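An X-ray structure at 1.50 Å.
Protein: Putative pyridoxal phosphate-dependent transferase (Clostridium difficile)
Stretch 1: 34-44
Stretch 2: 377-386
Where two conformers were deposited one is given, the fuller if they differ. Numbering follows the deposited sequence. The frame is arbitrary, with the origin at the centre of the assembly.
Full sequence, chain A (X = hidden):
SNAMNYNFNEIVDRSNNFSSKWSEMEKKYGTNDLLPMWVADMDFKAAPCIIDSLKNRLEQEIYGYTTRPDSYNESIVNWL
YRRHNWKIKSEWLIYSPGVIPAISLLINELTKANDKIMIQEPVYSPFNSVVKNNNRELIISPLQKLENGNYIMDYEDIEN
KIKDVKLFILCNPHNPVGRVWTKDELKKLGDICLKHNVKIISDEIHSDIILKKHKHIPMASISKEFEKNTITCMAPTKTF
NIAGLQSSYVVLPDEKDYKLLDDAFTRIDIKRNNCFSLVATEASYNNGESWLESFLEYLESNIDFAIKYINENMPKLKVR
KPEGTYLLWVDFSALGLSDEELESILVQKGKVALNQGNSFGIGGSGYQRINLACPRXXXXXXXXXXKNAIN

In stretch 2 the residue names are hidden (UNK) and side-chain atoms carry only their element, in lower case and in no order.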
# COMPACT_ATOMS: atom_id res chain seq x y z
N LEU A 34 21.85 -5.67 19.41
CA LEU A 34 22.05 -4.28 19.74
C LEU A 34 20.80 -3.68 20.39
O LEU A 34 19.72 -4.14 20.16
CB LEU A 34 22.37 -3.49 18.47
CG LEU A 34 23.56 -4.01 17.68
CD1 LEU A 34 23.53 -3.24 16.37
CD2 LEU A 34 24.85 -3.79 18.43
N LEU A 35 20.98 -2.62 21.18
CA LEU A 35 19.86 -1.85 21.73
C LEU A 35 19.46 -0.86 20.62
O LEU A 35 20.26 -0.03 20.25
CB LEU A 35 20.29 -1.08 22.98
CG LEU A 35 19.23 -0.31 23.81
CD1 LEU A 35 19.64 -0.16 25.27
CD2 LEU A 35 18.97 1.07 23.25
N PRO A 36 18.22 -0.94 20.13
CA PRO A 36 17.88 -0.13 18.94
C PRO A 36 17.38 1.27 19.29
O PRO A 36 16.40 1.44 20.01
CB PRO A 36 16.76 -0.97 18.30
CG PRO A 36 16.11 -1.60 19.46
CD PRO A 36 17.18 -1.94 20.43
N MET A 37 18.02 2.28 18.72
CA MET A 37 17.59 3.65 18.89
C MET A 37 17.63 4.37 17.55
O MET A 37 17.97 5.59 17.49
CB MET A 37 18.52 4.39 19.86
CG MET A 37 18.67 3.73 21.22
SD MET A 37 17.22 3.80 22.28
CE MET A 37 17.26 5.51 22.86
N TRP A 38 17.30 3.64 16.51
CA TRP A 38 17.60 4.12 15.15
C TRP A 38 16.32 4.47 14.44
O TRP A 38 15.86 5.63 14.50
CB TRP A 38 18.54 3.12 14.43
CG TRP A 38 17.98 1.71 14.23
CD1 TRP A 38 17.62 0.76 15.20
CD2 TRP A 38 17.78 1.03 12.95
NE1 TRP A 38 17.17 -0.39 14.62
CE2 TRP A 38 17.27 -0.30 13.27
CE3 TRP A 38 17.95 1.38 11.61
CZ2 TRP A 38 16.94 -1.21 12.30
CZ3 TRP A 38 17.60 0.45 10.63
CH2 TRP A 38 17.13 -0.84 10.96
N VAL A 39 15.67 3.49 13.84
CA VAL A 39 14.41 3.67 13.08
C VAL A 39 13.40 4.53 13.84
O VAL A 39 13.11 4.27 15.03
CB VAL A 39 13.79 2.26 12.84
CG1 VAL A 39 12.25 2.31 12.67
CG2 VAL A 39 14.51 1.57 11.68
N ALA A 40 12.75 5.48 13.18
CA ALA A 40 11.73 6.35 13.77
C ALA A 40 10.35 5.69 13.84
O ALA A 40 9.42 6.05 13.12
CB ALA A 40 11.68 7.69 12.96
N ASP A 41 10.23 4.75 14.77
CA ASP A 41 8.93 4.40 15.36
C ASP A 41 9.19 4.35 16.85
O ASP A 41 10.31 4.42 17.30
CB ASP A 41 8.25 3.16 14.75
CG ASP A 41 8.91 1.85 15.07
OD1 ASP A 41 9.73 1.76 16.02
OD2 ASP A 41 8.59 0.84 14.39
N MET A 42 8.13 4.23 17.63
CA MET A 42 8.27 4.37 19.05
C MET A 42 8.20 3.04 19.75
O MET A 42 7.48 2.13 19.31
CB MET A 42 7.14 5.25 19.60
CG MET A 42 6.80 6.55 18.87
SD MET A 42 5.45 7.33 19.88
CE MET A 42 5.09 8.73 18.78
N ASP A 43 8.86 2.92 20.89
CA ASP A 43 8.68 1.73 21.76
C ASP A 43 7.64 2.01 22.83
O ASP A 43 7.82 1.73 24.07
CB ASP A 43 9.99 1.32 22.39
CG ASP A 43 10.95 0.72 21.38
OD1 ASP A 43 10.70 -0.41 20.91
OD2 ASP A 43 11.96 1.37 21.05
N PHE A 44 6.53 2.51 22.35
CA PHE A 44 5.36 2.75 23.14
C PHE A 44 4.13 2.10 22.52
O PHE A 44 4.00 1.99 21.36
CB PHE A 44 5.05 4.22 23.27
CG PHE A 44 6.07 5.01 23.98
CD1 PHE A 44 6.64 4.62 25.18
CD2 PHE A 44 6.43 6.22 23.46
CE1 PHE A 44 7.62 5.42 25.79
CE2 PHE A 44 7.35 7.05 24.06
CZ PHE A 44 7.98 6.62 25.23
N UNK A 377 13.71 4.13 31.09
CA UNK A 377 14.64 3.06 31.42
C UNK A 377 15.51 2.66 30.21
O UNK A 377 16.69 2.39 30.36
o UNK A 377 13.52 2.12 33.36
c UNK A 377 13.87 1.86 32.03
N UNK A 378 14.88 2.55 29.03
CA UNK A 378 15.58 2.14 27.81
C UNK A 378 16.51 3.26 27.33
O UNK A 378 17.63 3.02 26.91
c UNK A 378 14.81 0.97 22.70
c UNK A 378 14.56 1.83 26.72
c UNK A 378 15.16 1.53 25.37
s UNK A 378 13.92 0.82 24.27
N UNK A 379 16.05 4.48 27.45
CA UNK A 379 16.87 5.65 27.12
C UNK A 379 18.11 5.74 27.99
O UNK A 379 19.23 5.91 27.51
c UNK A 379 15.83 9.43 27.09
c UNK A 379 16.03 6.92 27.24
c UNK A 379 16.79 8.24 26.99
c UNK A 379 17.61 8.34 25.66
N UNK A 380 17.92 5.54 29.29
CA UNK A 380 19.09 5.48 30.22
C UNK A 380 20.09 4.42 29.79
O UNK A 380 21.29 4.63 29.75
c UNK A 380 19.97 4.87 32.48
c UNK A 380 19.81 4.66 33.97
c UNK A 380 18.72 5.33 31.71
o UNK A 380 20.54 5.37 34.68
o UNK A 380 19.06 3.77 34.42
N UNK A 381 19.59 3.22 29.50
CA UNK A 381 20.45 2.15 29.06
C UNK A 381 21.20 2.51 27.80
O UNK A 381 22.37 2.19 27.66
c UNK A 381 19.63 0.83 28.92
c UNK A 381 20.43 -0.42 28.87
c UNK A 381 19.58 -1.58 28.41
o UNK A 381 19.98 -2.30 27.45
o UNK A 381 18.50 -1.78 29.01
N UNK A 382 20.50 3.17 26.89
CA UNK A 382 21.15 3.57 25.64
C UNK A 382 22.27 4.57 25.88
O UNK A 382 23.34 4.42 25.36
c UNK A 382 20.14 4.17 24.69
N UNK A 383 22.05 5.50 26.78
CA UNK A 383 23.09 6.53 27.07
C UNK A 383 24.29 5.91 27.77
O UNK A 383 25.43 6.28 27.51
c UNK A 383 22.51 7.71 27.83
c UNK A 383 20.64 9.34 28.08
c UNK A 383 22.13 9.40 26.04
c UNK A 383 21.46 8.53 27.11
N UNK A 384 24.05 4.94 28.66
CA UNK A 384 25.13 4.20 29.31
C UNK A 384 25.99 3.41 28.31
O UNK A 384 27.23 3.44 28.36
c UNK A 384 25.71 2.33 30.83
c UNK A 384 23.08 3.10 32.42
c UNK A 384 24.57 3.24 30.37
c UNK A 384 23.93 4.00 31.53
N UNK A 385 25.32 2.83 27.30
CA UNK A 385 26.02 2.13 26.20
C UNK A 385 26.87 3.06 25.34
O UNK A 385 28.01 2.74 24.98
n UNK A 385 23.10 -1.94 26.02
c UNK A 385 23.62 -0.83 25.21
c UNK A 385 25.04 1.30 25.35
n UNK A 385 23.10 -3.52 24.32
c UNK A 385 24.46 0.10 26.11
c UNK A 385 22.91 -3.18 25.59
n UNK A 385 22.48 -4.09 26.47
N UNK A 386 26.35 4.25 25.07
CA UNK A 386 27.06 5.21 24.26
C UNK A 386 28.28 5.65 25.06
O UNK A 386 29.39 5.69 24.53
c UNK A 386 25.06 5.95 22.93
c UNK A 386 26.98 7.52 23.28
c UNK A 386 26.16 6.41 23.90
c UNK A 386 23.83 6.85 22.78

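Position 377 carries two side-chain atoms, a carbon followed by an oxygen, with no branch, and they are out of reach of stretch 1. That is a serine, S377; a small polar group suits this exposed position on the helix.

Position 378 holds three carbons and a sulfur in an unbranched chain, the sulfur lying between the second carbon and the last, and its last carbon touches P36, M37 and D43: a methionine, M378. All three chi angles are t, so the chain is fully extended and carries its terminal methyl deep into stretch 1. From M378 CE it is 3.2 Å to P36 O, 3.3 Å to D43 OD2 and 3.7 Å to M37 SD. A long, slender, flexible side chain is well suited to reaching several residues at once.

At position 379 four carbons fork at the second, and one tip meets M37, which identifies leucine, L379. Its CA-to-CB bond points away from stretch 1, yet L379 CD1 lies 4.0 Å from M37 CE, so this buried residue adds a little to the apolar contact.

Position 380 has three carbons, the third bearing two oxygens, all beyond reach of stretch 1: glutamate, E380. It is exposed, a natural setting for a charged carboxylate.

Position 381 shows the same pattern, three carbons ending in two oxygens, one of which touches L35, and is likewise glutamate, E381. Here the CA-to-CB bond points sideways, but the end of the chain comes nearer, and E381 OE2 lies 3.1 Å from L35 CD1. This is a close packing contact between a carboxylate oxygen and a methyl group.

A single carbon at position 382, touching L35 and M37, means alanine, A382. It points toward stretch 1, where A382 CB packs 3.6 Å from L35 CD2 and 3.7 Å from M37 CE. The short side chain lets these two larger residues come close to the helix; the CA atoms of L35 and A382 are 6.8 Å apart.

Position 383 again has four carbons forked at the second, none touching stretch 1, hence leucine, L383. It points away from stretch 1 and is buried, as suits an apolar side chain.

Position 384 has four carbons forked at the first, one arm two carbons long, out of reach of stretch 1: isoleucine, I384. It is exposed and touches a crystal neighbour; an apolar side chain is less expected here, and this contact gives no reason for it.

Position 385 has three carbons, a nitrogen, and then a carbon carrying two more nitrogens, and its end lies against L35: the signature of arginine, R385. L35 CD1 lies over one face of its guanidinium, while R385 NH2 forms a salt bridge with E381 OE2 at 3.2 Å, one helical turn back.

Position 386 has four carbons forked at the first, one arm two carbons long, and none of them touches stretch 1: isoleucine, I386, whose apolar side chain suits its buried place.

The contact works by packing, with no hydrogen bond crossing it. L35 and M37 point toward the helix and meet A382, while M378 reaches past them to P36 and D43. The E381–R385 pair borders L35, its charges matched within the helix. One cost remains: P36 O, buried beneath the M378 methyl, has no hydrogen-bonding partner in the model.

Stretch 2, residues 377-386: SMLEEALIRI
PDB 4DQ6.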